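Long-range contact in mandelate racemase/muconate lactonizing enzyme (Jannaschia sp., PDB 4J3Z), which belongs to the enolase superfamily and probably catalyses an isomerase-type reaction that starts by removing a proton alpha to a carboxylate: residues D[111-119]-D[321-329]. Numbering follows the deposited sequence.
Sequences DCPVWAMLG and NVHLGVSCP
W115 and H323 bring the 3-10 turn 114-117 against helix 315-327, their CA atoms 4.8 Å apart. The turn belongs to the loop between helix 89-109 and strand 125-131, the first strand of the enolase-type barrel, and here it packs on one of the barrel's outer helices. W115 N donates to H323 ND1 (3.2 Å), a bent bond (142°) that meets the imidazole near its edge, 19° out of the ring plane. H323 NE2 donates to L365 O, so both ring nitrogens are engaged and the imidazole is fixed between two loops. A leucine in place of H323 would probably leave W115 N and L365 O without their mates. In W115, chi1 of 55° sets CG between the backbone N and the carbonyl carbon and swings the indole between P113 and V326: P113 CG lies over one face and V326 CG1 over the other, the latter a CH-pi contact 4.0 Å from the five-membered ring's centroid. W115 NE1 makes a hydrogen bond to P360 O. Farther along, L118 rests its CB and CD1 on S327 while L118 O takes a bond from K294. S327 turns OG back to L324 O, 2.6 Å away and above the carbonyl plane.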
ATOM      1  N   ASP D 111      24.584 -32.085 -30.956  1.00 37.64           N
ATOM      2  CA  ASP D 111      24.818 -33.358 -30.276  1.00 36.65           C
ATOM      3  C   ASP D 111      24.777 -33.296 -28.774  1.00 37.79           C
ATOM      4  O   ASP D 111      25.739 -33.576 -28.115  1.00 37.54           O
ATOM      5  CB  ASP D 111      26.083 -34.040 -30.756  1.00 35.82           C
ATOM      6  CG  ASP D 111      25.810 -35.285 -31.514  1.00 35.24           C
ATOM      7  OD1 ASP D 111      24.668 -35.680 -31.643  1.00 35.09           O
ATOM      8  OD2 ASP D 111      26.761 -35.872 -31.995  1.00 35.87           O
ATOM      9  N   CYS D 112      23.642 -32.873 -28.270  1.00 36.90           N
ATOM     10  CA  CYS D 112      23.498 -32.340 -26.940  1.00 36.35           C
ATOM     11  C   CYS D 112      22.032 -32.500 -26.560  1.00 34.55           C
ATOM     12  O   CYS D 112      21.155 -32.191 -27.373  1.00 35.48           O
ATOM     13  CB  CYS D 112      23.893 -30.862 -26.982  1.00 37.75           C
ATOM     14  SG  CYS D 112      23.818 -29.932 -25.443  1.00 37.84           S
ATOM     15  N   PRO D 113      21.754 -33.013 -25.347  1.00 31.57           N
ATOM     16  CA  PRO D 113      20.351 -33.109 -24.931  1.00 31.49           C
ATOM     17  C   PRO D 113      19.843 -31.727 -24.597  1.00 31.63           C
ATOM     18  O   PRO D 113      20.621 -30.900 -24.116  1.00 32.69           O
ATOM     19  CB  PRO D 113      20.405 -33.989 -23.677  1.00 31.83           C
ATOM     20  CG  PRO D 113      21.792 -33.802 -23.137  1.00 31.82           C
ATOM     21  CD  PRO D 113      22.685 -33.509 -24.314  1.00 31.31           C
ATOM     22  N   VAL D 114      18.563 -31.459 -24.849  1.00 31.65           N
ATOM     23  CA  VAL D 114      18.044 -30.091 -24.687  1.00 29.90           C
ATOM     24  C   VAL D 114      18.409 -29.465 -23.333  1.00 30.07           C
ATOM     25  O   VAL D 114      18.791 -28.302 -23.290  1.00 30.56           O
ATOM     26  CB  VAL D 114      16.531 -29.976 -24.992  1.00 29.36           C
ATOM     27  CG1 VAL D 114      16.013 -28.587 -24.660  1.00 29.78           C
ATOM     28  CG2 VAL D 114      16.273 -30.251 -26.460  1.00 29.85           C
ATOM     29  N   TRP D 115      18.328 -30.224 -22.237  1.00 30.11           N
ATOM     30  CA  TRP D 115      18.628 -29.629 -20.920  1.00 30.71           C
ATOM     31  C   TRP D 115      20.008 -28.984 -20.839  1.00 30.60           C
ATOM     32  O   TRP D 115      20.188 -27.983 -20.158  1.00 30.50           O
ATOM     33  CB  TRP D 115      18.402 -30.593 -19.743  1.00 30.02           C
ATOM     34  CG  TRP D 115      19.125 -31.926 -19.807  1.00 28.91           C
ATOM     35  CD1 TRP D 115      18.572 -33.131 -20.106  1.00 28.13           C
ATOM     36  CD2 TRP D 115      20.515 -32.182 -19.529  1.00 28.54           C
ATOM     37  NE1 TRP D 115      19.528 -34.121 -20.048  1.00 28.31           N
ATOM     38  CE2 TRP D 115      20.725 -33.567 -19.690  1.00 27.66           C
ATOM     39  CE3 TRP D 115      21.600 -31.377 -19.160  1.00 28.46           C
ATOM     40  CZ2 TRP D 115      21.978 -34.163 -19.506  1.00 27.59           C
ATOM     41  CZ3 TRP D 115      22.845 -31.970 -18.978  1.00 27.26           C
ATOM     42  CH2 TRP D 115      23.021 -33.347 -19.151  1.00 27.58           C
ATOM     43  N   ALA D 116      20.966 -29.544 -21.576  1.00 31.28           N
ATOM     44  CA  ALA D 116      22.337 -29.041 -21.578  1.00 30.04           C
ATOM     45  C   ALA D 116      22.487 -27.683 -22.283  1.00 29.18           C
ATOM     46  O   ALA D 116      23.598 -27.169 -22.426  1.00 28.67           O
ATOM     47  CB  ALA D 116      23.272 -30.085 -22.179  1.00 29.54           C
ATOM     48  N   MET D 117      21.365 -27.108 -22.723  1.00 28.24           N
ATOM     49  CA  MET D 117      21.365 -25.792 -23.366  1.00 26.60           C
ATOM     50  C   MET D 117      20.553 -24.776 -22.546  1.00 25.75           C
ATOM     51  O   MET D 117      20.373 -23.612 -22.945  1.00 24.01           O
ATOM     52  CB  MET D 117      20.847 -25.907 -24.799  1.00 25.82           C
ATOM     53  CG  MET D 117      21.694 -26.817 -25.683  1.00 26.17           C
ATOM     54  SD  MET D 117      21.077 -27.015 -27.367  1.00 26.88           S
ATOM     55  CE  MET D 117      19.518 -27.847 -27.063  1.00 25.89           C
ATOM     56  N   LEU D 118      20.086 -25.234 -21.384  1.00 25.76           N
ATOM     57  CA  LEU D 118      19.250 -24.437 -20.497  1.00 25.45           C
ATOM     58  C   LEU D 118      19.865 -24.309 -19.104  1.00 26.62           C
ATOM     59  O   LEU D 118      19.179 -23.933 -18.150  1.00 27.61           O
ATOM     60  CB  LEU D 118      17.857 -25.060 -20.383  1.00 25.13           C
ATOM     61  CG  LEU D 118      16.989 -25.342 -21.613  1.00 24.73           C
ATOM     62  CD1 LEU D 118      15.832 -26.235 -21.189  1.00 24.16           C
ATOM     63  CD2 LEU D 118      16.464 -24.064 -22.255  1.00 24.30           C
ATOM     64  N   GLY D 119      21.148 -24.626 -18.973  1.00 26.74           N
ATOM     65  CA  GLY D 119      21.817 -24.508 -17.674  1.00 27.22           C
ATOM     66  C   GLY D 119      22.360 -25.825 -17.152  1.00 28.32           C
ATOM     67  O   GLY D 119      22.860 -25.902 -16.022  1.00 28.58           O
ATOM     68  N   ASN D 321       8.799 -30.656 -20.992  1.00 25.96           N
ATOM     69  CA  ASN D 321       8.720 -30.474 -19.535  1.00 25.12           C
ATOM     70  C   ASN D 321       9.918 -31.069 -18.831  1.00 24.91           C
ATOM     71  O   ASN D 321      10.509 -30.430 -17.964  1.00 25.30           O
ATOM     72  CB  ASN D 321       7.481 -31.164 -18.949  1.00 25.03           C
ATOM     73  CG  ASN D 321       6.187 -30.602 -19.481  1.00 25.53           C
ATOM     74  OD1 ASN D 321       6.122 -29.442 -19.909  1.00 26.07           O
ATOM     75  ND2 ASN D 321       5.141 -31.423 -19.459  1.00 24.86           N
ATOM     76  N   VAL D 322      10.256 -32.306 -19.190  1.00 24.69           N
ATOM     77  CA  VAL D 322      11.259 -33.058 -18.445  1.00 24.53           C
ATOM     78  C   VAL D 322      12.591 -32.345 -18.554  1.00 24.36           C
ATOM     79  O   VAL D 322      13.267 -32.149 -17.549  1.00 24.78           O
ATOM     80  CB  VAL D 322      11.336 -34.537 -18.893  1.00 23.65           C
ATOM     81  CG1 VAL D 322      12.692 -35.159 -18.570  1.00 23.37           C
ATOM     82  CG2 VAL D 322      10.207 -35.331 -18.262  1.00 22.49           C
ATOM     83  N   HIS D 323      12.922 -31.916 -19.768  1.00 23.42           N
ATOM     84  CA  HIS D 323      14.168 -31.218 -20.041  1.00 22.62           C
ATOM     85  C   HIS D 323      14.257 -29.858 -19.360  1.00 24.31           C
ATOM     86  O   HIS D 323      15.298 -29.516 -18.803  1.00 25.51           O
ATOM     87  CB  HIS D 323      14.367 -31.073 -21.546  1.00 21.44           C
ATOM     88  CG  HIS D 323      14.846 -32.324 -22.206  1.00 20.25           C
ATOM     89  ND1 HIS D 323      16.182 -32.622 -22.346  1.00 20.09           N
ATOM     90  CD2 HIS D 323      14.169 -33.352 -22.765  1.00 19.87           C
ATOM     91  CE1 HIS D 323      16.310 -33.781 -22.968  1.00 19.91           C
ATOM     92  NE2 HIS D 323      15.103 -34.244 -23.235  1.00 19.68           N
ATOM     93  N   LEU D 324      13.181 -29.076 -19.416  1.00 24.28           N
ATOM     94  CA  LEU D 324      13.118 -27.828 -18.657  1.00 24.63           C
ATOM     95  C   LEU D 324      13.228 -28.112 -17.163  1.00 25.31           C
ATOM     96  O   LEU D 324      13.840 -27.339 -16.418  1.00 25.92           O
ATOM     97  CB  LEU D 324      11.833 -27.059 -18.969  1.00 24.19           C
ATOM     98  CG  LEU D 324      11.383 -25.915 -18.052  1.00 24.01           C
ATOM     99  CD1 LEU D 324      12.414 -24.809 -17.976  1.00 23.99           C
ATOM    100  CD2 LEU D 324      10.036 -25.356 -18.495  1.00 23.89           C
ATOM    101  N   GLY D 325      12.636 -29.225 -16.736  1.00 25.08           N
ATOM    102  CA  GLY D 325      12.648 -29.630 -15.332  1.00 24.67           C
ATOM    103  C   GLY D 325      14.032 -30.006 -14.843  1.00 24.74           C
ATOM    104  O   GLY D 325      14.358 -29.808 -13.673  1.00 25.06           O
ATOM    105  N   VAL D 326      14.850 -30.548 -15.742  1.00 24.75           N
ATOM    106  CA  VAL D 326      16.208 -30.954 -15.394  1.00 24.70           C
ATOM    107  C   VAL D 326      17.043 -29.744 -14.993  1.00 25.02           C
ATOM    108  O   VAL D 326      17.900 -29.828 -14.105  1.00 24.74           O
ATOM    109  CB  VAL D 326      16.895 -31.694 -16.557  1.00 23.81           C
ATOM    110  CG1 VAL D 326      18.352 -31.990 -16.222  1.00 23.67           C
ATOM    111  CG2 VAL D 326      16.157 -32.982 -16.874  1.00 24.34           C
ATOM    112  N   SER D 327      16.747 -28.622 -15.647  1.00 25.27           N
ATOM    113  CA  SER D 327      17.576 -27.431 -15.631  1.00 25.77           C
ATOM    114  C   SER D 327      17.265 -26.405 -14.533  1.00 27.42           C
ATOM    115  O   SER D 327      18.068 -25.481 -14.317  1.00 27.83           O
ATOM    116  CB  SER D 327      17.490 -26.761 -16.998  1.00 26.15           C
ATOM    117  OG  SER D 327      16.136 -26.561 -17.370  1.00 25.43           O
ATOM    118  N   CYS D 328      16.126 -26.558 -13.849  1.00 27.62           N
ATOM    119  CA  CYS D 328      15.664 -25.562 -12.866  1.00 27.80           C
ATOM    120  C   CYS D 328      15.923 -25.978 -11.411  1.00 29.95           C
ATOM    121  O   CYS D 328      15.440 -27.031 -10.967  1.00 30.91           O
ATOM    122  CB  CYS D 328      14.173 -25.251 -13.042  1.00 27.18           C
ATOM    123  SG  CYS D 328      13.643 -24.625 -14.662  1.00 26.10           S
ATOM    124  N   PRO D 329      16.696 -25.154 -10.666  1.00 28.69           N
ATOM    125  CA  PRO D 329      16.916 -25.340  -9.225  1.00 27.54           C
ATOM    126  C   PRO D 329      15.631 -25.304  -8.410  1.00 27.55           C
ATOM    127  O   PRO D 329      15.564 -25.913  -7.330  1.00 28.52           O
ATOM    128  CB  PRO D 329      17.808 -24.148  -8.854  1.00 27.46           C
ATOM    129  CG  PRO D 329      18.578 -23.876 -10.112  1.00 27.79           C
ATOM    130  CD  PRO D 329      17.601 -24.132 -11.231  1.00 27.49           C
TER